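Local coordinates for sugar phosphate isomerase/epimerase (Parabacteroides distasonis, PDB 3OBE), which probably acts as a sugar phosphate isomerase or epimerase and has a xylose isomerase-like TIM-barrel fold, at residues W221-Q226 with G255-P260. Residues are numbered along the deposited sequence; the frame is centred on the assembly and turned at random.
Sequences WAVMGQ and GMMNFP
Val223 meets Met257 where the short helix 219-224 faces the loop leading into helix 259-269, and the side chains that meet are all apolar. Both methionines of the loop, like Met224, are selenomethionines. Val223 points toward the loop, and with CG1 anti to the backbone N (chi1 174°) it is CG2, beside that N, that meets Met257. CG2 lies 3.7 Å from the SE of Met257 and 3.7 Å from the same residue's CE, and Val223 CB is 3.9 Å from that selenium. Met257 does not start out aimed at the helix; bends at chi2 (-58°) and chi3 fold its chain back and bring selenium and methyl alongside the valine, the two side chains running past each other in opposite directions. The same Met257 side chain also rests on Val219 and Tyr220, one turn earlier in the helix.

A second touch is made by Met256, which does point toward the helix. It is modelled in two conformers, so its contacts are doubtful in detail: in one of them its CE is 3.8 Å from the SE of Met224, the two chains crossing at a slant, and 4.4 Å from Val223 CG1.

Polar groups work within each segment or with its neighbours. Helix 219-224 ends in a Schellman motif with Gln226 as its C-prime residue: Gln227 N bonds to Ala222 O, and Gln226 N reaches Val223 O at 2.9 Å. On the other segment, Asn258 is the N-cap of helix 259-269, its OD1 accepting from Asn261 N.

The contact thus joins the end of one barrel-side helix to the lead-in of another at the protein surface. With no hydrogen bond or salt bridge across it and only 178 Å² buried, it rests on van der Waals packing of long unbranched side chains against a valine, selenium standing where methionine has sulfur. No directional bond fixes its geometry, consistent with the two conformers of Met256.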
ATOM      1  N   TRP A 221       1.025  11.057   3.165  1.00 12.71           N
ATOM      2  CA  TRP A 221       0.038  11.833   2.411  1.00 12.94           C
ATOM      3  C   TRP A 221      -1.093  12.293   3.355  1.00 12.88           C
ATOM      4  O   TRP A 221      -1.732  13.316   3.087  1.00 13.02           O
ATOM      5  CB  TRP A 221      -0.508  11.030   1.228  1.00 13.53           C
ATOM      6  CG  TRP A 221       0.527  10.798   0.140  1.00 13.35           C
ATOM      7  CD1 TRP A 221       0.981   9.583  -0.302  1.00 14.75           C
ATOM      8  CD2 TRP A 221       1.243  11.781  -0.630  1.00 13.03           C
ATOM      9  NE1 TRP A 221       1.893   9.746  -1.300  1.00 14.21           N
ATOM     10  CE2 TRP A 221       2.086  11.081  -1.527  1.00 14.04           C
ATOM     11  CE3 TRP A 221       1.237  13.180  -0.673  1.00 13.31           C
ATOM     12  CZ2 TRP A 221       2.940  11.737  -2.416  1.00 15.35           C
ATOM     13  CZ3 TRP A 221       2.084  13.813  -1.558  1.00 14.05           C
ATOM     14  CH2 TRP A 221       2.929  13.093  -2.412  1.00 16.15           C
ATOM     15  N   ALA A 222      -1.274  11.618   4.485  1.00 13.38           N
ATOM     16  CA  ALA A 222      -2.186  12.111   5.521  1.00 12.70           C
ATOM     17  C   ALA A 222      -1.646  13.425   6.129  1.00 13.33           C
ATOM     18  O   ALA A 222      -2.357  14.442   6.163  1.00 12.13           O
ATOM     19  CB  ALA A 222      -2.380  11.061   6.610  1.00 13.20           C
ATOM     20  N   VAL A 223      -0.363  13.438   6.517  1.00 12.46           N
ATOM     21  CA  VAL A 223       0.263  14.713   6.986  1.00 12.79           C
ATOM     22  C   VAL A 223       0.201  15.833   5.929  1.00 12.14           C
ATOM     23  O   VAL A 223      -0.106  16.995   6.266  1.00 13.01           O
ATOM     24  CB  VAL A 223       1.695  14.488   7.492  1.00 12.24           C
ATOM     25  CG1 VAL A 223       2.355  15.847   7.817  1.00 14.43           C
ATOM     26  CG2 VAL A 223       1.673  13.526   8.743  1.00 14.02           C
HETATM   27  N   MSE A 224       0.393  15.499   4.645  1.00 11.84           N
HETATM   28  CA  MSE A 224       0.324  16.456   3.575  1.00 13.97           C
HETATM   29  C   MSE A 224      -1.106  16.911   3.310  1.00 13.65           C
HETATM   30  O   MSE A 224      -1.306  17.967   2.709  1.00 16.23           O
HETATM   31  CB  MSE A 224       0.939  15.908   2.289  1.00 14.66           C
HETATM   32  CG  MSE A 224       2.400  15.618   2.440  1.00 15.37           C
HETATM   33 SE   MSE A 224       3.455  17.222   2.363  0.75 16.87          SE
HETATM   34  CE  MSE A 224       3.330  17.559   0.500  1.00 18.14           C
ATOM     35  N   GLY A 225      -2.084  16.151   3.816  1.00 14.01           N
ATOM     36  CA  GLY A 225      -3.484  16.568   3.845  1.00 14.98           C
ATOM     37  C   GLY A 225      -3.898  17.204   5.159  1.00 14.89           C
ATOM     38  O   GLY A 225      -5.098  17.292   5.439  1.00 15.18           O
ATOM     39  N   GLN A 226      -2.904  17.610   5.953  1.00 14.49           N
ATOM     40  CA  GLN A 226      -3.085  18.318   7.223  0.50 14.90           C
ATOM     41  C   GLN A 226      -3.673  17.460   8.348  1.00 14.98           C
ATOM     42  O   GLN A 226      -4.252  17.988   9.297  1.00 15.62           O
ATOM     43  CB  GLN A 226      -3.905  19.591   7.042  0.50 15.79           C
ATOM     44  CG  GLN A 226      -3.376  20.550   5.970  0.50 15.82           C
ATOM     45  CD  GLN A 226      -4.145  21.862   5.917  0.50 16.06           C
ATOM     46  OE1 GLN A 226      -5.389  21.876   5.898  0.50 18.73           O
ATOM     47  NE2 GLN A 226      -3.418  22.974   5.844  0.50 16.72           N
ATOM     48  N   GLY A 255      12.067  17.180   8.612  1.00 17.17           N
ATOM     49  CA  GLY A 255      11.410  17.763   9.768  1.00 17.54           C
ATOM     50  C   GLY A 255       9.957  17.362   9.960  1.00 17.69           C
ATOM     51  O   GLY A 255       9.343  17.806  10.917  1.00 18.21           O
HETATM   52  N   MSE A 256       9.337  16.515   9.111  0.50 17.30           N
HETATM   53  CA  MSE A 256       7.829  16.446   9.041  0.50 17.63           C
HETATM   54  C   MSE A 256       6.920  15.426   9.834  0.50 17.52           C
HETATM   55  O   MSE A 256       5.838  15.823  10.261  0.50 20.35           O
HETATM   56  CB  MSE A 256       7.390  16.432   7.561  0.50 17.70           C
HETATM   57  CG  MSE A 256       8.098  17.462   6.703  0.50 19.68           C
HETATM   58 SE   MSE A 256       7.496  17.304   4.838  0.38 24.34          SE
HETATM   59  CE  MSE A 256       5.702  17.200   5.382  0.50 15.38           C
HETATM   60  N   MSE A 257       7.283  14.149  10.009  1.00 17.93           N
HETATM   61  CA  MSE A 257       6.820  12.826  10.431  1.00 15.35           C
HETATM   62  C   MSE A 257       7.404  12.480  11.808  1.00 16.22           C
HETATM   63  O   MSE A 257       8.595  12.674  12.055  1.00 17.58           O
HETATM   64  CB  MSE A 257       7.209  11.745   9.386  1.00 14.90           C
HETATM   65  CG  MSE A 257       6.963  12.116   7.931  1.00 14.50           C
HETATM   66 SE   MSE A 257       5.109  12.516   7.688  0.75 15.81          SE
HETATM   67  CE  MSE A 257       4.251  10.899   8.367  1.00 19.55           C
ATOM     68  N   ASN A 258       6.536  11.962  12.670  1.00 16.39           N
ATOM     69  CA  ASN A 258       6.934  11.438  13.971  1.00 16.46           C
ATOM     70  C   ASN A 258       6.802   9.914  13.921  1.00 16.48           C
ATOM     71  O   ASN A 258       5.786   9.340  14.320  1.00 16.39           O
ATOM     72  CB  ASN A 258       6.061  12.040  15.063  1.00 16.81           C
ATOM     73  CG  ASN A 258       6.664  11.790  16.457  1.00 17.10           C
ATOM     74  OD1 ASN A 258       7.229  10.719  16.686  1.00 18.95           O
ATOM     75  ND2 ASN A 258       6.492  12.716  17.361  1.00 16.09           N
ATOM     76  N   PHE A 259       7.814   9.267  13.369  1.00 17.06           N
ATOM     77  CA  PHE A 259       7.804   7.821  13.214  1.00 16.55           C
ATOM     78  C   PHE A 259       7.774   7.110  14.561  1.00 17.30           C
ATOM     79  O   PHE A 259       7.100   6.099  14.677  1.00 17.95           O
ATOM     80  CB  PHE A 259       8.924   7.358  12.278  1.00 16.43           C
ATOM     81  CG  PHE A 259       8.641   7.700  10.841  1.00 14.93           C
ATOM     82  CD1 PHE A 259       7.521   7.154  10.224  1.00 16.04           C
ATOM     83  CD2 PHE A 259       9.416   8.597  10.145  1.00 15.22           C
ATOM     84  CE1 PHE A 259       7.176   7.469   8.929  1.00 14.87           C
ATOM     85  CE2 PHE A 259       9.057   8.914   8.817  1.00 14.53           C
ATOM     86  CZ  PHE A 259       7.975   8.321   8.238  1.00 14.85           C
ATOM     87  N   PRO A 260       8.428   7.660  15.606  1.00 18.28           N
ATOM     88  CA  PRO A 260       8.297   6.959  16.898  1.00 18.73           C
ATOM     89  C   PRO A 260       6.843   6.838  17.323  1.00 19.11           C
ATOM     90  O   PRO A 260       6.403   5.781  17.728  1.00 18.44           O
ATOM     91  CB  PRO A 260       9.119   7.822  17.833  1.00 20.43           C
ATOM     92  CG  PRO A 260      10.229   8.310  16.982  1.00 19.35           C
ATOM     93  CD  PRO A 260       9.531   8.645  15.663  1.00 17.80           C
TER